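Local coordinates for 5'-deoxynucleotidase (Pyrococcus horikoshii, PDB 2CQZ), which probably hydrolyses 2'-deoxyribonucleoside 5'-phosphates to the deoxyribonucleoside and phosphate as a metal-dependent HD-domain enzyme that works as a homodimer, at residues Asp79-Leu82 with Ser83-Glu86. Residues are numbered along the deposited sequence; the frame is centred on the assembly and turned at random.
Sequences DIPL and SAQE
Gln85 folds its side chain back along the turn that Pro81 begins and ends on the carbonyl of Ile80, in the loop between helices 74-77 and 90-100. Its CB lies 3.6 Å from Leu82 O. With CG anti to its own carbonyl carbon (chi1 -67°), the chain runs back: CG passes 3.6 Å from Pro81 O, CD lies 4.0 Å from Leu82 CA, and NE2 closes to 3.5 Å of that atom and reaches Ile80 O at 3.2 Å. That bond is bent, 138° at the hydrogen, with Ile80 O 28° out of the Gln85 amide plane; Ile80 O also takes a weak one from Lys90, whose ammonium group forms a salt bridge with Asp79. Ala84 N donates to Pro81 O at 2.7 Å, and Gln85 N shares weak bonds with Pro81 O and Leu82 O. Proline suits the first position, since it needs no N-H there and its ring restricts phi. The small methyl of Ala84 rests against Ile80 CG2, at 3.8 Å, and Pro81 CG; Ile80, Thr78 and Ile76 of the second subunit pack on Ile80, Pro81 and Ala84. A leucine in place of Gln85 would probably cost Ile80 O the side-chain N-H and leave the start of the turn less firmly tied. Long enough to span the turn, glutamine adds its neutral N-H to those of the backbone, with charged Lys90 contributing weakly, beside a largely apolar subunit interface.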
loop_
_atom_site.group_PDB
_atom_site.type_symbol
_atom_site.label_atom_id
_atom_site.label_comp_id
_atom_site.label_asym_id
_atom_site.label_seq_id
_atom_site.Cartn_x
_atom_site.Cartn_y
_atom_site.Cartn_z
ATOM N N ASP A 79 -3.038 19.017 -0.625
ATOM C CA ASP A 79 -3.446 19.366 0.728
ATOM C C ASP A 79 -2.264 19.763 1.590
ATOM O O ASP A 79 -1.828 18.990 2.443
ATOM C CB ASP A 79 -4.194 18.183 1.354
ATOM C CG ASP A 79 -4.603 18.438 2.792
ATOM O OD1 ASP A 79 -5.003 19.583 3.112
ATOM O OD2 ASP A 79 -4.540 17.484 3.600
ATOM N N ILE A 80 -1.744 20.967 1.363
ATOM C CA ILE A 80 -0.608 21.472 2.132
ATOM C C ILE A 80 -1.026 21.495 3.594
ATOM O O ILE A 80 -1.959 22.192 3.963
ATOM C CB ILE A 80 -0.238 22.879 1.676
ATOM C CG1 ILE A 80 0.165 22.843 0.201
ATOM C CG2 ILE A 80 0.877 23.424 2.538
ATOM C CD1 ILE A 80 0.273 24.208 -0.440
ATOM N N PRO A 81 -0.335 20.728 4.444
ATOM C CA PRO A 81 -0.635 20.634 5.881
ATOM C C PRO A 81 -0.510 21.921 6.713
ATOM O O PRO A 81 0.329 22.777 6.439
ATOM C CB PRO A 81 0.313 19.528 6.350
ATOM C CG PRO A 81 1.511 19.735 5.471
ATOM C CD PRO A 81 0.898 19.987 4.113
ATOM N N LEU A 82 -1.357 22.030 7.736
ATOM C CA LEU A 82 -1.379 23.184 8.631
ATOM C C LEU A 82 0.002 23.506 9.168
ATOM O O LEU A 82 0.342 24.673 9.361
ATOM C CB LEU A 82 -2.319 22.933 9.811
ATOM C CG LEU A 82 -3.473 23.919 10.001
ATOM C CD1 LEU A 82 -4.252 23.543 11.259
ATOM C CD2 LEU A 82 -2.933 25.345 10.104
ATOM N N SER A 83 0.790 22.465 9.415
ATOM C CA SER A 83 2.144 22.638 9.933
ATOM C C SER A 83 3.036 23.342 8.916
ATOM O O SER A 83 4.081 23.884 9.260
ATOM C CB SER A 83 2.764 21.280 10.293
ATOM O OG SER A 83 2.772 20.391 9.179
ATOM N N ALA A 84 2.625 23.337 7.659
ATOM C CA ALA A 84 3.419 23.980 6.625
ATOM C C ALA A 84 2.915 25.389 6.306
ATOM O O ALA A 84 3.658 26.210 5.777
ATOM C CB ALA A 84 3.413 23.123 5.363
ATOM N N GLN A 85 1.659 25.664 6.638
ATOM C CA GLN A 85 1.067 26.963 6.360
ATOM C C GLN A 85 1.667 28.133 7.145
ATOM O O GLN A 85 1.219 29.267 7.023
ATOM C CB GLN A 85 -0.446 26.886 6.568
ATOM C CG GLN A 85 -1.127 25.987 5.544
ATOM C CD GLN A 85 -2.592 25.781 5.831
ATOM O OE1 GLN A 85 -3.333 26.738 6.039
ATOM N NE2 GLN A 85 -3.024 24.527 5.837
ATOM N N GLU A 86 2.687 27.864 7.948
ATOM C CA GLU A 86 3.391 28.950 8.639
ATOM C C GLU A 86 4.428 29.549 7.707
ATOM O O GLU A 86 4.974 30.626 7.908
ATOM C CB GLU A 86 4.079 28.374 9.887
ATOM C CG GLU A 86 4.673 29.460 10.785
ATOM C CD GLU A 86 5.971 28.976 11.401
ATOM O OE1 GLU A 86 5.982 27.872 11.940
ATOM O OE2 GLU A 86 6.930 29.747 11.434
#